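Local coordinates for protein transferrin (Manduca sexta, PDB 6WB6) that binds a single ferric ion together with a carbonate anion and transports iron as a secreted glycoprotein of the insect, at residues Ala86-Glu91 with Trp268-Trp273; Glu91-Val96 with Ala219-Ile224. All blocks are in the same frame, centred on the assembly; numbering follows the deposited sequence.

From the N terminus, after strands 5-10 and 31-36, the chain passes through the four-stranded antiparallel sheet that includes strands 53-56 and 72-79. It then enters strand 90-97, which both contacts use. Contact 2 closes the inner loop: strand 218-222 returns antiparallel beside residues 91-96, and helix 223-229 follows directly. Contact 1 closes the outer loop when strand 269-271 pairs with the N-terminal part of strand 90-97, so contact 2 is nested inside it. Glu91 belongs to both. The two contacts join three strands of one mixed sheet, with Ala269 O about 2.8 Å from Ala92 N, a probable hydrogen bond. After contact 1 the chain returns to the four-stranded sheet at strand 275-279.

Contact 1: residues Ala86-Glu91 with Trp268-Trp273. With FE (Fe (III) ion), chain E; NAG (2-acetamido-2-deoxy-beta-D-glucopyranose), chain C.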
ATOM      1  N   ALA A  86      26.717  18.448   1.763  1.00 29.36           N
ATOM      2  CA  ALA A  86      26.876  17.113   1.204  1.00 24.26           C
ATOM      3  C   ALA A  86      26.031  16.966  -0.058  1.00 26.33           C
ATOM      4  O   ALA A  86      24.862  17.367  -0.068  1.00 28.11           O
ATOM      5  CB  ALA A  86      26.475  16.058   2.234  1.00 25.01           C
ATOM      6  N   PRO A  87      26.583  16.393  -1.135  1.00 27.50           N
ATOM      7  CA  PRO A  87      25.823  16.275  -2.390  1.00 28.01           C
ATOM      8  C   PRO A  87      24.627  15.347  -2.302  1.00 15.15           C
ATOM      9  O   PRO A  87      23.685  15.520  -3.077  1.00 16.99           O
ATOM     10  CB  PRO A  87      26.864  15.730  -3.381  1.00 24.44           C
ATOM     11  CG  PRO A  87      27.855  15.051  -2.513  1.00 22.36           C
ATOM     12  CD  PRO A  87      27.931  15.820  -1.262  1.00 28.79           C
ATOM     13  N   PHE A  88      24.630  14.402  -1.367  1.00 20.45           N
ATOM     14  CA  PHE A  88      23.627  13.354  -1.269  1.00 22.11           C
ATOM     15  C   PHE A  88      23.050  13.294   0.137  1.00 19.48           C
ATOM     16  O   PHE A  88      23.717  13.630   1.130  1.00 16.20           O
ATOM     17  CB  PHE A  88      24.220  11.960  -1.607  1.00 25.78           C
ATOM     18  CG  PHE A  88      25.007  11.925  -2.884  1.00 25.90           C
ATOM     19  CD1 PHE A  88      24.390  12.156  -4.092  1.00 19.79           C
ATOM     20  CD2 PHE A  88      26.366  11.638  -2.875  1.00 28.53           C
ATOM     21  CE1 PHE A  88      25.113  12.121  -5.270  1.00 21.29           C
ATOM     22  CE2 PHE A  88      27.084  11.598  -4.050  1.00 24.81           C
ATOM     23  CZ  PHE A  88      26.461  11.849  -5.250  1.00 20.32           C
ATOM     24  N   ARG A  89      21.791  12.864   0.212  1.00 14.56           N
ATOM     25  CA  ARG A  89      21.168  12.633   1.501  1.00 14.22           C
ATOM     26  C   ARG A  89      22.010  11.686   2.347  1.00 21.23           C
ATOM     27  O   ARG A  89      22.205  11.902   3.554  1.00 15.65           O
ATOM     28  CB  ARG A  89      19.771  12.065   1.311  1.00 16.38           C
ATOM     29  CG  ARG A  89      19.027  11.900   2.638  1.00 13.05           C
ATOM     30  CD  ARG A  89      17.645  11.522   2.347  1.00 18.01           C
ATOM     31  NE  ARG A  89      16.879  11.096   3.507  1.00 16.77           N
ATOM     32  CZ  ARG A  89      15.563  10.952   3.482  1.00 19.06           C
ATOM     33  NH1 ARG A  89      14.914  11.187   2.346  1.00 19.84           N
ATOM     34  NH2 ARG A  89      14.902  10.541   4.565  1.00 19.74           N
ATOM     35  N   TYR A  90      22.463  10.588   1.762  1.00 17.35           N
ATOM     36  CA  TYR A  90      23.347   9.637   2.493  1.00 24.90           C
ATOM     37  C   TYR A  90      24.007   8.672   1.535  1.00 16.52           C
ATOM     38  O   TYR A  90      23.424   8.265   0.613  1.00 24.86           O
ATOM     39  CB  TYR A  90      22.747   8.818   3.636  1.00 15.94           C
ATOM     40  CG  TYR A  90      21.431   8.129   3.433  1.00 18.00           C
ATOM     41  CD1 TYR A  90      21.361   6.972   2.693  1.00 21.17           C
ATOM     42  CD2 TYR A  90      20.285   8.581   4.052  1.00 20.08           C
ATOM     43  CE1 TYR A  90      20.177   6.297   2.534  1.00 17.07           C
ATOM     44  CE2 TYR A  90      19.093   7.918   3.913  1.00 18.50           C
ATOM     45  CZ  TYR A  90      19.045   6.786   3.135  1.00 23.23           C
ATOM     46  OH  TYR A  90      17.910   6.128   2.981  1.00 14.84           O
ATOM     47  N   GLU A  91      25.246   8.403   1.825  1.00 17.05           N
ATOM     48  CA  GLU A  91      26.040   7.463   1.067  1.00 26.27           C
ATOM     49  C   GLU A  91      25.963   6.091   1.708  1.00 24.46           C
ATOM     50  O   GLU A  91      26.056   5.957   2.935  1.00 18.35           O
ATOM     51  CB  GLU A  91      27.490   7.916   1.006  1.00 24.49           C
ATOM     52  CG  GLU A  91      27.654   9.257   0.317  1.00 24.19           C
ATOM     53  CD  GLU A  91      28.964   9.879   0.695  1.00 31.29           C
ATOM     54  OE1 GLU A  91      29.043  10.400   1.828  1.00 25.92           O
ATOM     55  OE2 GLU A  91      29.920   9.782  -0.106  1.00 27.17           O
ATOM     56  N   TRP A 268      29.356   2.805  -2.935  1.00 30.69           N
ATOM     57  CA  TRP A 268      28.923   2.380  -4.259  1.00 31.94           C
ATOM     58  C   TRP A 268      27.669   3.098  -4.748  1.00 23.91           C
ATOM     59  O   TRP A 268      27.405   3.105  -5.957  1.00 23.54           O
ATOM     60  CB  TRP A 268      28.693   0.860  -4.312  1.00 23.22           C
ATOM     61  CG  TRP A 268      28.000   0.190  -3.156  1.00 22.36           C
ATOM     62  CD1 TRP A 268      27.364   0.779  -2.097  1.00 25.47           C
ATOM     63  CD2 TRP A 268      27.889  -1.226  -2.950  1.00 23.05           C
ATOM     64  NE1 TRP A 268      26.868  -0.183  -1.254  1.00 21.33           N
ATOM     65  CE2 TRP A 268      27.177  -1.421  -1.756  1.00 19.78           C
ATOM     66  CE3 TRP A 268      28.324  -2.346  -3.667  1.00 20.20           C
ATOM     67  CZ2 TRP A 268      26.886  -2.684  -1.263  1.00 22.03           C
ATOM     68  CZ3 TRP A 268      28.035  -3.591  -3.180  1.00 24.57           C
ATOM     69  CH2 TRP A 268      27.322  -3.754  -1.981  1.00 21.85           C
ATOM     70  N   ALA A 269      26.885   3.689  -3.852  1.00 25.97           N
ATOM     71  CA  ALA A 269      25.745   4.489  -4.268  1.00 17.49           C
ATOM     72  C   ALA A 269      25.311   5.365  -3.112  1.00 21.47           C
ATOM     73  O   ALA A 269      25.641   5.098  -1.950  1.00 21.03           O
ATOM     74  CB  ALA A 269      24.584   3.612  -4.737  1.00 19.19           C
ATOM     75  N   ALA A 270      24.526   6.398  -3.444  1.00 19.20           N
ATOM     76  CA  ALA A 270      23.980   7.304  -2.450  1.00 21.82           C
ATOM     77  C   ALA A 270      22.489   7.492  -2.685  1.00 20.52           C
ATOM     78  O   ALA A 270      22.005   7.399  -3.802  1.00 14.16           O
ATOM     79  CB  ALA A 270      24.674   8.665  -2.497  1.00 17.29           C
ATOM     80  N   ARG A 271      21.760   7.735  -1.621  1.00 14.02           N
ATOM     81  CA  ARG A 271      20.402   8.224  -1.776  1.00 15.02           C
ATOM     82  C   ARG A 271      20.446   9.727  -2.021  1.00 18.73           C
ATOM     83  O   ARG A 271      20.984  10.470  -1.183  1.00 20.15           O
ATOM     84  CB  ARG A 271      19.576   7.904  -0.560  1.00 21.11           C
ATOM     85  CG  ARG A 271      18.134   8.235  -0.721  1.00 19.86           C
ATOM     86  CD  ARG A 271      17.431   7.795   0.501  1.00 16.58           C
ATOM     87  NE  ARG A 271      15.994   7.957   0.392  1.00 18.73           N
ATOM     88  CZ  ARG A 271      15.160   7.679   1.382  1.00 19.02           C
ATOM     89  NH1 ARG A 271      15.620   7.207   2.540  1.00 16.05           N
ATOM     90  NH2 ARG A 271      13.875   7.875   1.213  1.00 17.82           N
ATOM     91  N   PRO A 272      19.953  10.213  -3.155  1.00 16.06           N
ATOM     92  CA  PRO A 272      19.989  11.650  -3.405  1.00 17.41           C
ATOM     93  C   PRO A 272      19.013  12.369  -2.497  1.00 14.68           C
ATOM     94  O   PRO A 272      18.046  11.784  -2.005  1.00 23.12           O
ATOM     95  CB  PRO A 272      19.563  11.774  -4.873  1.00 20.15           C
ATOM     96  CG  PRO A 272      19.522  10.363  -5.414  1.00 14.88           C
ATOM     97  CD  PRO A 272      19.225   9.511  -4.234  1.00 18.93           C
ATOM     98  N   TRP A 273      19.309  13.642  -2.257  1.00 14.51           N
ATOM     99  CA  TRP A 273      18.388  14.514  -1.544  1.00 14.79           C
ATOM    100  C   TRP A 273      17.091  14.671  -2.307  1.00 15.50           C
ATOM    101  O   TRP A 273      17.064  14.662  -3.537  1.00 14.95           O
ATOM    102  CB  TRP A 273      18.973  15.905  -1.387  1.00 21.32           C
ATOM    103  CG  TRP A 273      20.183  16.037  -0.527  1.00 18.08           C
ATOM    104  CD1 TRP A 273      21.422  16.379  -0.939  1.00 19.97           C
ATOM    105  CD2 TRP A 273      20.249  15.885   0.893  1.00 18.72           C
ATOM    106  NE1 TRP A 273      22.274  16.447   0.133  1.00 20.63           N
ATOM    107  CE2 TRP A 273      21.577  16.148   1.274  1.00 19.32           C
ATOM    108  CE3 TRP A 273      19.318  15.540   1.877  1.00 19.72           C
ATOM    109  CZ2 TRP A 273      22.005  16.083   2.604  1.00 17.94           C
ATOM    110  CZ3 TRP A 273      19.746  15.471   3.210  1.00 21.95           C
ATOM    111  CH2 TRP A 273      21.079  15.743   3.557  1.00 16.77           C
TER
HETATM  112 FE    FE E 701      17.531   4.651   4.540  1.00 13.92          FE
HETATM  113  C1  NAG C   1      29.007   4.980  -8.669  1.00 28.12           C
HETATM  114  C2  NAG C   1      29.939   5.523  -7.601  1.00 31.01           C
HETATM  115  C3  NAG C   1      31.424   5.495  -7.981  1.00 33.23           C
HETATM  116  C4  NAG C   1      31.835   4.209  -8.706  1.00 36.92           C
HETATM  117  C5  NAG C   1      30.763   3.715  -9.675  1.00 36.64           C
HETATM  118  C6  NAG C   1      31.042   2.281 -10.058  1.00 34.71           C
HETATM  119  C7  NAG C   1      28.747   7.184  -6.232  1.00 30.69           C
HETATM  120  C8  NAG C   1      28.596   8.658  -6.014  1.00 26.39           C
HETATM  121  N2  NAG C   1      29.526   6.872  -7.266  1.00 24.59           N
HETATM  122  O3  NAG C   1      32.155   5.616  -6.751  1.00 32.82           O
HETATM  123  O4  NAG C   1      32.978   4.400  -9.552  1.00 32.31           O
HETATM  124  O5  NAG C   1      29.454   3.712  -9.108  1.00 30.68           O
HETATM  125  O6  NAG C   1      31.076   1.552  -8.837  1.00 31.64           O
HETATM  126  O7  NAG C   1      28.208   6.364  -5.501  1.00 24.52           O
HETATM  127  O   HOH W   1      21.428  14.390  -4.316  1.00 21.70           O
HETATM  128  O   HOH W   2      15.702  11.235  -0.488  1.00 21.76           O
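A classic beta bulge sets Arg89 and Tyr90 together opposite Arg271, where the N-terminal part of strand 90-97 pairs with strand 269-271. Arg271 N bonds Tyr90 O at 2.8 Å, and Tyr90 N bonds Arg271 O at a longer 3.3 Å.

The polar side chains meet at the iron site. Tyr90 OH binds the ferric ion at 2.2 Å; Tyr204 is a second ligand. The same oxygen accepts a bond from Arg271 NH1 at 2.6 Å, near the guanidinium plane. Arg271 CG is anti to the backbone N (chi1 -173°), and the extended chain carries NH1 to this oxygen. On a face of that guanidinium lies the one of Arg89, centres 3.9 Å apart and planes at 13°. These two like charges probably repel. A water accepts from Arg89 NH1 and donates to Pro272 O.

Arg271 CB sits over the Tyr90 ring, offset toward its rim, and Ala270 CB meets Phe88 CG over the ring face. Arg89 CA makes a CH-pi contact over the six-membered ring of Trp273, 3.3 Å from its centroid.

In the plane of the indole, Trp273 NE1 donates a nearly straight bond (170°) to Ala86 O at 2.8 Å.

Contact 2: residues Glu91-Val96 with Ala219-Ile224; sequences EAVIVV and AFTKVI
Glu91 O is gripped by two groups where strand 218-222 gives way to helix 223-229. Val223 N donates a hydrogen bond to it at 3.3 Å, bent at the hydrogen (138°), and Lys222 CA makes a CA-H...O contact at 3.1 Å. Lys222 is the N-cap residue of that helix.

Further along, the antiparallel strands are joined by two hydrogen-bonded pairs. Val93 N and Thr221 O are 2.8 Å apart, and Thr221 N returns a bond to Val93 O. Val95 and Ala219 exchange a similar pair of bonds.

One face carries Val93, Val95, Ala219 and Thr221. Thr221 CG2 touches Val95 CG2 at 4.1 Å, while Thr221 OG1 bonds Tyr204 O. At the end of this face toward helix 223-229, Val93 CG1 presses on Val223 CG2 at 3.4 Å, tighter than usual, and the two side chains cross at about a right angle. Helix 203-213 packs on this face.

On the other face Ile94 and Phe220 lie side by side. Ile94 CG1 and CG2 both reach Phe220 CE1, CG1 at 4.0 Å from a place beside the backbone N, anti to the carbonyl carbon (chi1 -49°). An alanine at Ile94 would probably open a gap beside this ring and leave it freer to shift. Lys222 makes a cation-pi contact with Tyr204, an iron ligand. The contact thus forms part of the mixed sheet of a transferrin lobe, bordering its iron site.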
ATOM      1  N   GLU A  91      25.246   8.403   1.825  1.00 17.05           N
ATOM      2  CA  GLU A  91      26.040   7.463   1.067  1.00 26.27           C
ATOM      3  C   GLU A  91      25.963   6.091   1.708  1.00 24.46           C
ATOM      4  O   GLU A  91      26.056   5.957   2.935  1.00 18.35           O
ATOM      5  CB  GLU A  91      27.490   7.916   1.006  1.00 24.49           C
ATOM      6  CG  GLU A  91      27.654   9.257   0.317  1.00 24.19           C
ATOM      7  CD  GLU A  91      28.964   9.879   0.695  1.00 31.29           C
ATOM      8  OE1 GLU A  91      29.043  10.400   1.828  1.00 25.92           O
ATOM      9  OE2 GLU A  91      29.920   9.782  -0.106  1.00 27.17           O
ATOM     10  N   ALA A  92      25.800   5.084   0.855  1.00 14.76           N
ATOM     11  CA  ALA A  92      25.718   3.697   1.272  1.00 18.93           C
ATOM     12  C   ALA A  92      27.128   3.156   1.370  1.00 18.54           C
ATOM     13  O   ALA A  92      27.953   3.396   0.493  1.00 16.14           O
ATOM     14  CB  ALA A  92      24.900   2.866   0.271  1.00 17.90           C
ATOM     15  N   VAL A  93      27.410   2.433   2.445  1.00 21.06           N
ATOM     16  CA  VAL A  93      28.744   1.910   2.646  1.00 16.42           C
ATOM     17  C   VAL A  93      28.642   0.460   3.065  1.00 18.57           C
ATOM     18  O   VAL A  93      27.596  -0.018   3.513  1.00 14.74           O
ATOM     19  CB  VAL A  93      29.565   2.736   3.683  1.00 10.15           C
ATOM     20  CG1 VAL A  93      29.827   4.133   3.124  1.00 23.46           C
ATOM     21  CG2 VAL A  93      28.906   2.802   4.987  1.00 12.22           C
ATOM     22  N   ILE A  94      29.768  -0.227   2.900  1.00 16.87           N
ATOM     23  CA  ILE A  94      29.990  -1.598   3.344  1.00 19.54           C
ATOM     24  C   ILE A  94      31.052  -1.535   4.440  1.00 17.81           C
ATOM     25  O   ILE A  94      32.143  -0.997   4.214  1.00 21.37           O
ATOM     26  CB  ILE A  94      30.476  -2.492   2.196  1.00 13.46           C
ATOM     27  CG1 ILE A  94      29.601  -2.353   0.941  1.00 16.33           C
ATOM     28  CG2 ILE A  94      30.521  -3.951   2.669  1.00 15.83           C
ATOM     29  CD1 ILE A  94      30.173  -3.055  -0.249  1.00 24.72           C
ATOM     30  N   VAL A  95      30.751  -2.062   5.625  1.00 15.93           N
ATOM     31  CA  VAL A  95      31.656  -1.955   6.772  1.00 15.68           C
ATOM     32  C   VAL A  95      32.025  -3.362   7.240  1.00 15.83           C
ATOM     33  O   VAL A  95      31.147  -4.194   7.489  1.00 18.50           O
ATOM     34  CB  VAL A  95      31.048  -1.120   7.914  1.00 19.22           C
ATOM     35  CG1 VAL A  95      32.029  -1.021   9.103  1.00 24.24           C
ATOM     36  CG2 VAL A  95      30.630   0.326   7.425  1.00 16.59           C
ATOM     37  N   VAL A  96      33.329  -3.612   7.374  1.00 19.53           N
ATOM     38  CA  VAL A  96      33.883  -4.904   7.758  1.00 20.49           C
ATOM     39  C   VAL A  96      34.884  -4.707   8.895  1.00 22.96           C
ATOM     40  O   VAL A  96      35.326  -3.594   9.178  1.00 19.04           O
ATOM     41  CB  VAL A  96      34.572  -5.604   6.573  1.00 17.19           C
ATOM     42  CG1 VAL A  96      33.575  -5.949   5.517  1.00 15.47           C
ATOM     43  CG2 VAL A  96      35.667  -4.710   5.996  1.00 18.35           C
ATOM     44  N   ALA A 219      28.545  -5.164   7.308  1.00 15.72           N
ATOM     45  CA  ALA A 219      27.406  -4.324   7.661  1.00 13.05           C
ATOM     46  C   ALA A 219      27.151  -3.415   6.476  1.00 15.73           C
ATOM     47  O   ALA A 219      28.096  -2.870   5.905  1.00 15.25           O
ATOM     48  CB  ALA A 219      27.666  -3.486   8.918  1.00 20.04           C
ATOM     49  N   PHE A 220      25.899  -3.328   6.057  1.00 13.77           N
ATOM     50  CA  PHE A 220      25.479  -2.383   5.035  1.00 16.28           C
ATOM     51  C   PHE A 220      24.750  -1.229   5.724  1.00 16.10           C
ATOM     52  O   PHE A 220      23.670  -1.418   6.288  1.00 18.87           O
ATOM     53  CB  PHE A 220      24.592  -3.079   4.001  1.00 16.21           C
ATOM     54  CG  PHE A 220      25.274  -4.245   3.317  1.00 17.22           C
ATOM     55  CD1 PHE A 220      26.199  -4.028   2.321  1.00 15.70           C
ATOM     56  CD2 PHE A 220      25.005  -5.545   3.690  1.00 20.59           C
ATOM     57  CE1 PHE A 220      26.825  -5.092   1.689  1.00 20.58           C
ATOM     58  CE2 PHE A 220      25.641  -6.619   3.057  1.00 18.09           C
ATOM     59  CZ  PHE A 220      26.554  -6.383   2.064  1.00 19.80           C
ATOM     60  N   THR A 221      25.338  -0.041   5.684  1.00 17.80           N
ATOM     61  CA  THR A 221      24.733   1.078   6.363  1.00 12.38           C
ATOM     62  C   THR A 221      25.149   2.363   5.637  1.00 17.85           C
ATOM     63  O   THR A 221      25.481   2.343   4.443  1.00 14.66           O
ATOM     64  CB  THR A 221      25.113   0.994   7.848  1.00 18.37           C
ATOM     65  OG1 THR A 221      24.499   2.051   8.559  1.00 18.86           O
ATOM     66  CG2 THR A 221      26.654   1.023   8.030  1.00 21.51           C
ATOM     67  N   LYS A 222      25.084   3.491   6.333  1.00 14.15           N
ATOM     68  CA  LYS A 222      25.444   4.768   5.730  1.00 15.49           C
ATOM     69  C   LYS A 222      26.499   5.455   6.583  1.00 15.24           C
ATOM     70  O   LYS A 222      26.704   5.127   7.750  1.00 18.54           O
ATOM     71  CB  LYS A 222      24.240   5.697   5.524  1.00 14.93           C
ATOM     72  CG  LYS A 222      23.554   6.194   6.770  1.00 16.46           C
ATOM     73  CD  LYS A 222      22.459   7.199   6.440  1.00 16.39           C
ATOM     74  CE  LYS A 222      21.541   7.407   7.626  1.00 18.39           C
ATOM     75  NZ  LYS A 222      20.228   8.049   7.256  1.00 19.62           N
ATOM     76  N   VAL A 223      27.146   6.442   5.969  1.00 20.74           N
ATOM     77  CA  VAL A 223      28.371   7.006   6.517  1.00 24.03           C
ATOM     78  C   VAL A 223      28.103   7.656   7.855  1.00 20.74           C
ATOM     79  O   VAL A 223      28.859   7.489   8.814  1.00 28.09           O
ATOM     80  CB  VAL A 223      28.963   8.023   5.528  1.00 18.53           C
ATOM     81  CG1 VAL A 223      30.071   8.846   6.194  1.00 22.35           C
ATOM     82  CG2 VAL A 223      29.439   7.294   4.327  1.00 20.55           C
ATOM     83  N   ILE A 224      27.032   8.440   7.926  1.00 21.62           N
ATOM     84  CA  ILE A 224      26.850   9.308   9.071  1.00 19.05           C
ATOM     85  C   ILE A 224      26.679   8.478  10.329  1.00 26.00           C
ATOM     86  O   ILE A 224      27.229   8.818  11.386  1.00 20.57           O
ATOM     87  CB  ILE A 224      25.674  10.272   8.827  1.00 23.95           C
ATOM     88  CG1 ILE A 224      25.565  11.263   9.967  1.00 25.62           C
ATOM     89  CG2 ILE A 224      24.354   9.523   8.648  1.00 14.60           C
ATOM     90  CD1 ILE A 224      24.663  12.468   9.650  1.00 25.36           C
TER